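Local atomic coordinates of trehalose-6-phosphate phosphatase (Cryptococcus neoformans, PDB entry 5DX9), a protein that belongs to the HAD superfamily and holds a magnesium ion and a bound glycan where its Rossmann-like core meets an inserted cap. Residues H142-D147 / G177-E182; G67-F72 / T131-K136; D218-L223 / K280-G285; L24-G29 / A210-T215. All coordinates share one frame; numbering follows the deposited sequence.

Contact 1: residues H142-D147 / G177-E182. With GLC (alpha-D-glucopyranose), chain B; G6P (6-O-phosphono-alpha-D-glucopyranose), chain C.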
# COMPACT_ATOMS: atom_id res chain seq x y z
N HIS A 142 15.18 11.95 -0.60
CA HIS A 142 15.66 11.31 0.62
C HIS A 142 16.67 12.19 1.35
O HIS A 142 17.52 12.81 0.72
CB HIS A 142 16.32 9.97 0.30
CG HIS A 142 15.40 8.97 -0.33
ND1 HIS A 142 14.53 8.19 0.41
CD2 HIS A 142 15.22 8.61 -1.63
CE1 HIS A 142 13.86 7.40 -0.41
NE2 HIS A 142 14.25 7.63 -1.64
N TYR A 143 16.57 12.24 2.67
CA TYR A 143 17.57 12.95 3.47
C TYR A 143 18.00 12.12 4.68
O TYR A 143 18.56 12.66 5.63
CB TYR A 143 17.04 14.32 3.91
CG TYR A 143 15.86 14.25 4.85
CD1 TYR A 143 16.04 14.23 6.23
CD2 TYR A 143 14.57 14.20 4.36
CE1 TYR A 143 14.97 14.17 7.10
CE2 TYR A 143 13.48 14.13 5.21
CZ TYR A 143 13.69 14.12 6.58
OH TYR A 143 12.60 14.05 7.42
N ARG A 144 17.74 10.82 4.64
CA ARG A 144 18.07 9.94 5.76
C ARG A 144 19.58 9.90 6.02
O ARG A 144 20.01 9.66 7.15
CB ARG A 144 17.55 8.52 5.52
CG ARG A 144 17.90 7.54 6.64
CD ARG A 144 17.33 6.15 6.39
NE ARG A 144 15.88 6.17 6.36
CZ ARG A 144 15.10 6.23 7.44
NH1 ARG A 144 15.64 6.27 8.65
NH2 ARG A 144 13.78 6.25 7.31
N ASN A 145 20.38 10.13 4.99
CA ASN A 145 21.82 10.09 5.14
C ASN A 145 22.46 11.47 5.05
O ASN A 145 23.66 11.59 4.78
CB ASN A 145 22.43 9.14 4.11
CG ASN A 145 22.00 7.70 4.32
OD1 ASN A 145 22.04 7.18 5.44
ND2 ASN A 145 21.56 7.05 3.25
N SER A 146 21.65 12.50 5.27
CA SER A 146 22.17 13.85 5.43
C SER A 146 22.53 14.05 6.90
O SER A 146 22.27 13.19 7.73
CB SER A 146 21.15 14.89 4.98
OG SER A 146 20.79 14.69 3.63
N ASP A 147 23.15 15.19 7.21
CA ASP A 147 23.33 15.58 8.61
C ASP A 147 21.96 15.61 9.27
O ASP A 147 21.02 16.16 8.71
CB ASP A 147 24.02 16.94 8.73
CG ASP A 147 24.10 17.42 10.16
OD1 ASP A 147 24.94 16.90 10.93
OD2 ASP A 147 23.33 18.34 10.53
N GLY A 177 7.23 11.33 4.34
CA GLY A 177 7.54 9.94 4.63
C GLY A 177 8.61 9.81 5.70
O GLY A 177 8.96 10.79 6.36
N LYS A 178 9.12 8.60 5.86
CA LYS A 178 10.15 8.33 6.85
C LYS A 178 11.50 8.83 6.35
O LYS A 178 12.16 8.17 5.56
CB LYS A 178 10.22 6.84 7.19
CG LYS A 178 8.90 6.29 7.72
CD LYS A 178 9.07 4.95 8.42
CE LYS A 178 7.79 4.56 9.16
NZ LYS A 178 7.85 3.17 9.71
N LYS A 179 11.87 10.01 6.81
CA LYS A 179 13.10 10.66 6.37
C LYS A 179 13.08 10.91 4.87
O LYS A 179 14.10 10.75 4.19
CB LYS A 179 14.32 9.83 6.76
CG LYS A 179 14.52 9.65 8.26
CD LYS A 179 14.75 10.98 8.96
CE LYS A 179 14.80 10.81 10.47
NZ LYS A 179 14.70 12.12 11.16
N ASN A 180 11.91 11.26 4.34
CA ASN A 180 11.81 11.64 2.94
C ASN A 180 10.65 12.60 2.69
O ASN A 180 9.77 12.75 3.53
CB ASN A 180 11.68 10.39 2.04
CG ASN A 180 10.25 9.82 2.00
OD1 ASN A 180 9.27 10.52 1.76
ND2 ASN A 180 10.15 8.51 2.20
N LEU A 181 10.68 13.23 1.52
CA LEU A 181 9.51 13.91 0.98
C LEU A 181 9.14 13.24 -0.34
O LEU A 181 10.02 12.88 -1.13
CB LEU A 181 9.77 15.40 0.75
CG LEU A 181 9.77 16.33 1.96
CD1 LEU A 181 9.90 17.77 1.49
CD2 LEU A 181 8.52 16.13 2.79
N GLU A 182 7.84 13.08 -0.59
CA GLU A 182 7.39 12.52 -1.85
C GLU A 182 6.19 13.28 -2.40
O GLU A 182 5.33 13.73 -1.65
CB GLU A 182 7.03 11.04 -1.68
CG GLU A 182 6.83 10.31 -3.00
CD GLU A 182 6.64 8.82 -2.81
OE1 GLU A 182 6.67 8.08 -3.83
OE2 GLU A 182 6.47 8.38 -1.65
C1 GLC B . 11.72 4.25 2.36
C2 GLC B . 12.32 5.31 3.29
C3 GLC B . 13.82 5.43 3.09
C4 GLC B . 14.51 4.07 3.19
C5 GLC B . 13.84 3.06 2.26
C6 GLC B . 14.38 1.65 2.47
O2 GLC B . 11.67 6.57 3.05
O3 GLC B . 14.36 6.30 4.09
O4 GLC B . 15.90 4.25 2.87
O5 GLC B . 12.43 3.02 2.48
O6 GLC B . 14.33 1.30 3.86
C1 G6P C . 11.01 3.85 0.13
C2 G6P C . 11.18 4.21 -1.34
C3 G6P C . 10.50 5.52 -1.67
C4 G6P C . 9.02 5.44 -1.36
C5 G6P C . 8.68 4.80 0.00
C6 G6P C . 7.36 4.00 -0.06
O1 G6P C . 11.74 4.72 1.00
O2 G6P C . 12.57 4.28 -1.64
O3 G6P C . 10.61 5.80 -3.08
O4 G6P C . 8.55 6.79 -1.44
O5 G6P C . 9.63 3.84 0.50
O6 G6P C . 7.59 2.58 0.14
P G6P C . 6.44 1.61 0.73
O1P G6P C . 6.55 0.10 0.19
O2P G6P C . 6.57 1.57 2.21
O3P G6P C . 5.02 2.25 0.32
O HOH W 1 14.97 8.75 3.03
O HOH W 2 10.09 13.34 6.52
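Lys179 meets Tyr143 chiefly with its backbone, and Arg144 with its side chain, and these three residues supply most of the buried surface. The aromatic ring lies against the peptide of Lys179: CE2 of Tyr143 comes within 3.3 Å of Lys179 C, and Lys179 O sits over one ring face, toward the rim. Tyr143 carries CG between its backbone N and carbonyl carbon (chi1 65°), which swings the ring across that peptide. A tyrosine suits the place, offering a flat face to the backbone and a hydroxyl that reaches a water, which in turn donates to Gly177 O. Tyr143 N donates to Lys179 O over a long but straight 3.3 Å. A second water, donating to this carbonyl, also binds His142 ND1 and O3 of the glucose, while His142 NE2 bonds to Glu133.

Arg144 meets Lys179 in another way. One face of its guanidinium receives the methylene CG of Lys179, 3.6 Å from Arg144 CZ; the two charges stay apart, Lys179 NZ turning to Glu152. A bend at chi3 (-63°) brings Arg144 NE to 2.7 Å from glucose O3, in a bond of 167°. Beside it, glucose O2 and O3 both donate to Lys178 O, and Asn180 ND2 donates to glucose O2 at 2.6 Å.

His142 and Asn180 form an antiparallel, non-hydrogen-bonded pair on neighbouring strands 139-142 and 180-185 of the four-stranded sheet, their side chains on the face turned to the sugars. Against the other face lies helix 148-166, whose Cys155 touches both Tyr143 and Leu181.

Contact 2: residues G67-F72 / T131-K136. With G6P (6-O-phosphono-alpha-D-glucopyranose), chain C.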
# COMPACT_ATOMS: atom_id res chain seq x y z
N GLY A 67 4.80 2.36 -2.33
CA GLY A 67 5.14 3.62 -2.97
C GLY A 67 6.31 3.41 -3.91
O GLY A 67 6.69 4.32 -4.65
N ARG A 68 6.88 2.21 -3.86
CA ARG A 68 7.99 1.84 -4.72
C ARG A 68 7.64 1.90 -6.20
O ARG A 68 6.46 1.88 -6.58
CB ARG A 68 8.47 0.43 -4.37
CG ARG A 68 9.23 0.34 -3.06
CD ARG A 68 10.66 0.82 -3.20
NE ARG A 68 11.41 0.63 -1.97
CZ ARG A 68 12.74 0.64 -1.88
NH1 ARG A 68 13.47 0.83 -2.98
NH2 ARG A 68 13.33 0.46 -0.71
N ASP A 69 8.68 1.98 -7.03
CA ASP A 69 8.54 1.94 -8.48
C ASP A 69 8.41 0.50 -8.96
O ASP A 69 8.93 -0.42 -8.32
CB ASP A 69 9.75 2.61 -9.13
CG ASP A 69 11.07 2.04 -8.65
OD1 ASP A 69 11.44 2.32 -7.49
OD2 ASP A 69 11.72 1.31 -9.42
N GLY A 70 7.73 0.31 -10.08
CA GLY A 70 7.51 -1.01 -10.63
C GLY A 70 8.78 -1.81 -10.88
O GLY A 70 8.78 -3.03 -10.75
N ASP A 71 9.86 -1.11 -11.22
CA ASP A 71 11.12 -1.77 -11.53
C ASP A 71 11.70 -2.49 -10.32
O ASP A 71 12.07 -3.65 -10.41
CB ASP A 71 12.14 -0.75 -12.06
CG ASP A 71 11.98 -0.48 -13.55
OD1 ASP A 71 10.87 -0.70 -14.08
OD2 ASP A 71 12.97 -0.06 -14.18
N PHE A 72 11.78 -1.78 -9.20
CA PHE A 72 12.29 -2.36 -7.96
C PHE A 72 11.44 -3.55 -7.53
O PHE A 72 11.97 -4.58 -7.12
CB PHE A 72 12.33 -1.32 -6.84
CG PHE A 72 12.68 -1.88 -5.49
CD1 PHE A 72 14.00 -1.94 -5.07
CD2 PHE A 72 11.69 -2.35 -4.64
CE1 PHE A 72 14.32 -2.45 -3.83
CE2 PHE A 72 12.01 -2.86 -3.40
CZ PHE A 72 13.33 -2.92 -2.99
N THR A 131 19.38 12.44 -1.49
CA THR A 131 19.29 11.79 -2.79
C THR A 131 17.90 12.01 -3.39
O THR A 131 16.94 12.31 -2.67
CB THR A 131 19.58 10.28 -2.70
OG1 THR A 131 19.87 9.77 -4.00
CG2 THR A 131 18.40 9.54 -2.10
N ILE A 132 17.80 11.89 -4.71
CA ILE A 132 16.52 12.07 -5.38
C ILE A 132 16.12 10.80 -6.12
O ILE A 132 16.94 10.15 -6.76
CB ILE A 132 16.56 13.25 -6.37
CG1 ILE A 132 15.15 13.56 -6.88
CG2 ILE A 132 17.50 12.96 -7.52
CD1 ILE A 132 15.08 14.81 -7.74
N GLU A 133 14.85 10.44 -6.00
CA GLU A 133 14.33 9.25 -6.66
C GLU A 133 13.21 9.61 -7.61
O GLU A 133 12.03 9.58 -7.24
CB GLU A 133 13.85 8.23 -5.63
CG GLU A 133 14.47 6.85 -5.78
CD GLU A 133 13.93 5.85 -4.78
OE1 GLU A 133 13.87 6.18 -3.58
OE2 GLU A 133 13.58 4.73 -5.19
N VAL A 134 13.57 9.96 -8.84
CA VAL A 134 12.57 10.22 -9.87
C VAL A 134 11.98 8.90 -10.35
O VAL A 134 12.69 8.06 -10.90
CB VAL A 134 13.16 11.00 -11.05
CG1 VAL A 134 12.11 11.19 -12.14
CG2 VAL A 134 13.72 12.33 -10.59
N LYS A 135 10.69 8.72 -10.12
CA LYS A 135 10.00 7.52 -10.56
C LYS A 135 9.09 7.87 -11.73
O LYS A 135 9.15 8.98 -12.25
CB LYS A 135 9.23 6.88 -9.40
CG LYS A 135 10.14 6.25 -8.35
CD LYS A 135 9.38 5.82 -7.10
CE LYS A 135 9.04 7.02 -6.23
NZ LYS A 135 8.47 6.62 -4.91
N LYS A 136 8.24 6.94 -12.13
CA LYS A 136 7.44 7.13 -13.33
C LYS A 136 6.28 8.11 -13.13
O LYS A 136 5.95 8.87 -14.03
CB LYS A 136 6.92 5.79 -13.84
CG LYS A 136 8.03 4.81 -14.19
CD LYS A 136 7.54 3.65 -15.04
CE LYS A 136 8.69 2.73 -15.42
NZ LYS A 136 8.26 1.57 -16.26
C1 G6P C . 11.01 3.85 0.13
C2 G6P C . 11.18 4.21 -1.34
C3 G6P C . 10.50 5.52 -1.67
C4 G6P C . 9.02 5.44 -1.36
C5 G6P C . 8.68 4.80 0.00
C6 G6P C . 7.36 4.00 -0.06
O1 G6P C . 11.74 4.72 1.00
O2 G6P C . 12.57 4.28 -1.64
O3 G6P C . 10.61 5.80 -3.08
O4 G6P C . 8.55 6.79 -1.44
O5 G6P C . 9.63 3.84 0.50
O6 G6P C . 7.59 2.58 0.14
P G6P C . 6.44 1.61 0.73
O1P G6P C . 6.55 0.10 0.19
O2P G6P C . 6.57 1.57 2.21
O3P G6P C . 5.02 2.25 0.32
O HOH W 3 13.16 2.00 -5.42
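Lys135 reaches across from the end of strand 131-134 to the loop leading into helix 70-77. Its CB points toward that loop; CG then lies 3.7 Å from Asp69 CB, and CD runs on past the same methylene and the backbone N of Asp69. A bend at chi3 (-77°) turns the chain inward, so that CE approaches O3 of the phosphorylated glucose and Gly67 O. At the tip, Lys135 NZ donates to Gly67 O and to sugar O3, each at 2.9 Å, and forms a salt bridge with Glu182. A long, flexible lysine can thus pass an apolar stem along Asp69 and still deliver its ammonium to the pocket.

Asp69 caps the helix, its OD2 accepting from Phe72 N. Its OD1 stands 4.0 Å from Glu133 OE2; a water donating to both, and accepting from Arg68 NH1, probably eases this meeting of like charges. The Arg68 guanidinium lies flat between Phe72 and sugar O2, its NH2 bonding Pro38 O, while Glu133 OE1 accepts from that hydroxyl at 3.0 Å and is also bonded to His142.

Gly67 N donates to phosphate O3P at 2.7 Å, and a side chain at Gly67 would collide with sugar C6. The arrangement is that of a HAD pocket, with the core loop after strand 60-65 closed over by a strand of the cap.

Contact 3: residues D218-L223 / K280-G285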
# COMPACT_ATOMS: atom_id res chain seq x y z
N ASP A 218 -4.55 5.13 4.30
CA ASP A 218 -5.54 5.16 3.22
C ASP A 218 -6.14 3.77 3.03
O ASP A 218 -7.34 3.62 2.80
CB ASP A 218 -4.93 5.65 1.91
CG ASP A 218 -4.69 7.15 1.89
OD1 ASP A 218 -5.42 7.88 2.58
OD2 ASP A 218 -3.76 7.59 1.17
N MSE A 219 -5.29 2.76 3.13
CA MSE A 219 -5.72 1.37 3.07
C MSE A 219 -6.64 1.03 4.23
O MSE A 219 -7.69 0.42 4.04
CB MSE A 219 -4.51 0.43 3.07
CG MSE A 219 -3.58 0.65 1.89
SE MSE A 219 -2.49 -0.92 1.52
CE MSE A 219 -1.38 -0.94 3.12
N PHE A 220 -6.24 1.42 5.44
CA PHE A 220 -7.02 1.13 6.63
C PHE A 220 -8.39 1.79 6.58
O PHE A 220 -9.39 1.19 6.96
CB PHE A 220 -6.26 1.57 7.89
CG PHE A 220 -4.89 0.96 8.01
CD1 PHE A 220 -4.59 -0.24 7.39
CD2 PHE A 220 -3.90 1.60 8.74
CE1 PHE A 220 -3.33 -0.80 7.50
CE2 PHE A 220 -2.63 1.05 8.85
CZ PHE A 220 -2.35 -0.15 8.23
N ARG A 221 -8.43 3.03 6.08
CA ARG A 221 -9.68 3.76 5.97
C ARG A 221 -10.63 3.09 4.97
O ARG A 221 -11.82 2.96 5.23
CB ARG A 221 -9.44 5.21 5.55
CG ARG A 221 -10.73 6.01 5.37
CD ARG A 221 -10.50 7.51 5.45
NE ARG A 221 -9.50 7.95 4.49
CZ ARG A 221 -8.33 8.48 4.81
NH1 ARG A 221 -8.00 8.66 6.08
NH2 ARG A 221 -7.49 8.84 3.85
N ALA A 222 -10.09 2.68 3.83
CA ALA A 222 -10.89 2.02 2.81
C ALA A 222 -11.49 0.73 3.36
O ALA A 222 -12.61 0.36 3.01
CB ALA A 222 -10.06 1.75 1.57
N LEU A 223 -10.74 0.06 4.23
CA LEU A 223 -11.19 -1.20 4.82
C LEU A 223 -12.26 -0.99 5.87
O LEU A 223 -12.84 -1.96 6.37
CB LEU A 223 -10.01 -1.96 5.42
CG LEU A 223 -9.09 -2.64 4.41
CD1 LEU A 223 -7.93 -3.33 5.11
CD2 LEU A 223 -9.89 -3.61 3.57
N LYS A 280 0.39 3.81 18.90
CA LYS A 280 0.27 4.46 17.60
C LYS A 280 -1.19 4.66 17.21
O LYS A 280 -1.97 3.71 17.16
CB LYS A 280 0.99 3.66 16.51
CG LYS A 280 0.89 4.28 15.12
CD LYS A 280 1.68 3.47 14.09
CE LYS A 280 1.53 4.05 12.70
NZ LYS A 280 2.29 3.27 11.67
N ARG A 281 -1.56 5.91 16.94
CA ARG A 281 -2.92 6.22 16.52
C ARG A 281 -3.08 5.88 15.05
O ARG A 281 -2.29 6.30 14.21
CB ARG A 281 -3.24 7.69 16.78
CG ARG A 281 -3.08 8.09 18.25
CD ARG A 281 -3.34 9.56 18.47
NE ARG A 281 -2.98 9.98 19.82
CZ ARG A 281 -3.34 11.14 20.36
NH1 ARG A 281 -4.08 11.99 19.67
NH2 ARG A 281 -2.96 11.45 21.59
N THR A 282 -4.11 5.09 14.74
CA THR A 282 -4.23 4.48 13.43
C THR A 282 -5.68 4.09 13.15
O THR A 282 -6.49 3.98 14.07
CB THR A 282 -3.32 3.23 13.33
OG1 THR A 282 -3.46 2.62 12.04
CG2 THR A 282 -3.68 2.22 14.41
N LEU A 283 -6.01 3.90 11.88
CA LEU A 283 -7.33 3.42 11.49
C LEU A 283 -7.33 1.90 11.35
O LEU A 283 -8.36 1.29 11.08
CB LEU A 283 -7.79 4.07 10.19
CG LEU A 283 -8.11 5.56 10.27
CD1 LEU A 283 -8.36 6.14 8.88
CD2 LEU A 283 -9.32 5.79 11.17
N ALA A 284 -6.16 1.30 11.53
CA ALA A 284 -6.05 -0.16 11.57
C ALA A 284 -6.71 -0.68 12.84
O ALA A 284 -6.86 0.05 13.82
CB ALA A 284 -4.60 -0.59 11.51
N GLY A 285 -7.13 -1.94 12.82
CA GLY A 285 -7.74 -2.54 13.98
C GLY A 285 -6.70 -3.20 14.88
O GLY A 285 -6.97 -3.45 16.06
O HOH W 4 -8.88 -0.50 9.12
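Thr282 is the first residue of 280-285 to meet helix 217-225, its OG1 lying 3.5 Å from Phe220 CD2. With OG1 anti to the backbone N (chi1 179°), the hydroxyl points along the chain and accepts from Ala284 N at 3.0 Å, making an ST turn; Glu217 binds it as well. A threonine fits because its hydroxyl can both fold the loop and pair with the helix.

Leu283 follows, with its CB 3.7 Å from Phe220 CB and its methyl CD1 3.6 Å from Arg221 CB. It uses the aliphatic root of the arginine, whose guanidinium bends back to Asp218, Arg221 NH2 standing 2.6 Å from Asp218 OD1 in a salt bridge. One water donates to both Leu283 O and Phe220 O, joining loop and helix through their backbones.

Ala284 then sets its methyl over the Phe220 ring, CB being 3.7 Å from the centroid and 14° off the normal: a CH-pi contact in which a small side chain lets the backbone come close.

The loop joins strands 270-275 and 286-288 of the parallel part of the large sheet. Phe220 also packs on Ala272 and Thr274 of strand 270-275, while Met219, present as selenomethionine, and Leu223 cover strand 206-211 and touch helix 190-200.

Contact 4: residues L24-G29 / A210-T215. Unlike the reference sequence in segment 24-29: Asn26 (reference Asp). With MG (magnesium ion), chain D; G6P (6-O-phosphono-alpha-D-glucopyranose), chain C; GLC (alpha-D-glucopyranose), chain B.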
# COMPACT_ATOMS: atom_id res chain seq x y z
N LEU A 24 -3.03 -8.34 1.61
CA LEU A 24 -2.40 -7.12 1.12
C LEU A 24 -1.23 -6.69 1.99
O LEU A 24 -1.40 -6.41 3.18
CB LEU A 24 -3.45 -6.01 1.04
CG LEU A 24 -4.71 -6.41 0.27
CD1 LEU A 24 -5.79 -5.35 0.39
CD2 LEU A 24 -4.38 -6.70 -1.19
N PHE A 25 -0.05 -6.63 1.39
CA PHE A 25 1.17 -6.27 2.11
C PHE A 25 1.85 -5.03 1.56
O PHE A 25 2.20 -4.97 0.38
CB PHE A 25 2.17 -7.42 2.08
CG PHE A 25 1.67 -8.69 2.71
CD1 PHE A 25 1.90 -8.94 4.06
CD2 PHE A 25 0.99 -9.63 1.96
CE1 PHE A 25 1.45 -10.11 4.64
CE2 PHE A 25 0.54 -10.80 2.54
CZ PHE A 25 0.77 -11.04 3.88
N ASN A 26 2.06 -4.04 2.43
CA ASN A 26 3.01 -2.97 2.14
C ASN A 26 4.40 -3.58 2.12
O ASN A 26 4.58 -4.70 2.61
CB ASN A 26 2.91 -1.85 3.18
CG ASN A 26 3.88 -0.71 2.90
OD1 ASN A 26 4.83 -0.49 3.66
ND2 ASN A 26 3.65 0.03 1.83
N TYR A 27 5.38 -2.90 1.55
CA TYR A 27 6.72 -3.48 1.52
C TYR A 27 7.66 -2.88 2.56
O TYR A 27 7.94 -3.51 3.57
CB TYR A 27 7.37 -3.35 0.15
CG TYR A 27 8.68 -4.09 0.13
CD1 TYR A 27 8.72 -5.47 0.30
CD2 TYR A 27 9.89 -3.42 -0.01
CE1 TYR A 27 9.91 -6.17 0.31
CE2 TYR A 27 11.10 -4.11 -0.01
CZ TYR A 27 11.09 -5.49 0.15
OH TYR A 27 12.27 -6.20 0.16
N ASP A 28 8.16 -1.68 2.29
CA ASP A 28 9.14 -1.06 3.18
C ASP A 28 8.55 -0.85 4.56
O ASP A 28 7.43 -0.35 4.69
CB ASP A 28 9.63 0.26 2.60
CG ASP A 28 10.30 0.09 1.25
OD1 ASP A 28 11.37 -0.56 1.20
OD2 ASP A 28 9.77 0.61 0.25
N GLY A 29 9.29 -1.24 5.59
CA GLY A 29 8.86 -1.09 6.96
C GLY A 29 7.78 -2.09 7.36
O GLY A 29 7.39 -2.16 8.53
N ALA A 210 -1.54 -4.87 5.81
CA ALA A 210 -0.52 -4.34 6.71
C ALA A 210 0.27 -3.19 6.08
O ALA A 210 0.52 -3.19 4.87
CB ALA A 210 0.41 -5.45 7.15
N GLY A 211 0.66 -2.23 6.91
CA GLY A 211 1.41 -1.07 6.47
C GLY A 211 1.99 -0.31 7.65
O GLY A 211 1.44 -0.36 8.75
N ASP A 212 3.08 0.42 7.43
CA ASP A 212 3.79 1.06 8.53
C ASP A 212 3.74 2.59 8.49
O ASP A 212 4.06 3.25 9.47
CB ASP A 212 5.24 0.61 8.53
CG ASP A 212 6.01 1.15 7.34
OD1 ASP A 212 5.49 1.07 6.21
OD2 ASP A 212 7.12 1.69 7.55
N ASP A 213 3.35 3.15 7.35
CA ASP A 213 3.45 4.59 7.15
C ASP A 213 2.09 5.27 7.15
O ASP A 213 1.06 4.60 7.13
CB ASP A 213 4.19 4.89 5.85
CG ASP A 213 4.96 6.20 5.90
OD1 ASP A 213 4.55 7.11 6.66
OD2 ASP A 213 5.98 6.32 5.18
N LYS A 214 2.09 6.60 7.14
CA LYS A 214 0.85 7.36 7.09
C LYS A 214 0.06 7.12 5.80
O LYS A 214 -1.17 7.17 5.79
CB LYS A 214 1.13 8.86 7.25
CG LYS A 214 -0.10 9.73 7.08
CD LYS A 214 0.20 11.21 7.28
CE LYS A 214 -1.04 12.06 7.02
NZ LYS A 214 -0.79 13.51 7.28
N THR A 215 0.79 6.87 4.71
CA THR A 215 0.16 6.62 3.42
C THR A 215 -0.65 5.33 3.46
O THR A 215 -1.56 5.12 2.65
CB THR A 215 1.21 6.53 2.29
OG1 THR A 215 2.08 5.42 2.54
CG2 THR A 215 2.04 7.81 2.22
MG MG D . 5.97 1.21 4.02
C1 G6P C . 11.01 3.85 0.13
C2 G6P C . 11.18 4.21 -1.34
C3 G6P C . 10.50 5.52 -1.67
C4 G6P C . 9.02 5.44 -1.36
C5 G6P C . 8.68 4.80 0.00
C6 G6P C . 7.36 4.00 -0.06
O1 G6P C . 11.74 4.72 1.00
O2 G6P C . 12.57 4.28 -1.64
O3 G6P C . 10.61 5.80 -3.08
O4 G6P C . 8.55 6.79 -1.44
O5 G6P C . 9.63 3.84 0.50
O6 G6P C . 7.59 2.58 0.14
P G6P C . 6.44 1.61 0.73
O1P G6P C . 6.55 0.10 0.19
O2P G6P C . 6.57 1.57 2.21
O3P G6P C . 5.02 2.25 0.32
C1 GLC B . 11.72 4.25 2.36
C2 GLC B . 12.32 5.31 3.29
C3 GLC B . 13.82 5.43 3.09
C4 GLC B . 14.51 4.07 3.19
C5 GLC B . 13.84 3.06 2.26
C6 GLC B . 14.38 1.65 2.47
O2 GLC B . 11.67 6.57 3.05
O3 GLC B . 14.36 6.30 4.09
O4 GLC B . 15.90 4.25 2.87
O5 GLC B . 12.43 3.02 2.48
O6 GLC B . 14.33 1.30 3.86
O HOH W 5 7.25 2.53 5.03
O HOH W 6 4.30 2.31 3.56
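Asn26 and Asp212 bring their OD1 atoms within 3.1 Å of each other because both bind one magnesium ion. Asn26, which departs from the aspartate of the reference sequence, holds CG anti to its backbone N (chi1 -180°), carrying the amide out to the metal. Its OD1 lies 2.1 Å from the ion, while Asn26 ND2 turns to phosphate O3P at 3.0 Å and also bonds Ile65 O, which fixes the rotation of the amide.

Asp212 is turned differently, with CG between its backbone N and carbonyl carbon (chi1 69°). This folds the carboxylate toward 24-29, and Asp212 OD1 binds the ion at 2.2 Å; OD2 pairs with Lys178 and rests 3.3 Å from Gly29 CA. Amide and carboxylate are 30° from coplanar. Glycine suits position 29: its phi is positive, and a CB there would run into Asp212 OD2.

Asp28 gives the metal its carbonyl, Asp28 O lying 2.2 Å from the ion. Its side chain is therefore left to other work: OD2 comes to 2.9 Å from the bridging G6P O6 and forms a salt bridge with Arg68. Phosphate O2P and two waters complete six ligands, and Asp28 N donates to O1P.

Behind the site, Ala210 N donates to Leu24 O and Asn26 N to Ala210 O, as expected of neighbouring parallel strands. Metal ligands gathered at the C-terminal ends of the central strands are the mark of the HAD fold: the Asn-Tyr-Asp run occupies the place of its DxD motif, and Asp212 that of the acidic motif IV.

Contact 4 lies nearest the centre of the chain, joining strands 21-25 and 206-211 in the middle of the large core sheet. Contacts 2 and then 1 come between its two segments in sequence, and both involve the four-stranded cap sheet; their centres lie about 16 and 17 Å from that of contact 4. Salt bridges tie the three together: Lys178 to Asp212, Arg68 to Asp28, and Glu182 to Lys135. Core and cap thus enclose the phosphorylated sugar between them. Contact 3 follows later in the chain, its centre about 11 Å from that of contact 4, and packs helix 217-225, which succeeds strand 206-211, against loop 280-285, across the chain's centre from contact 2.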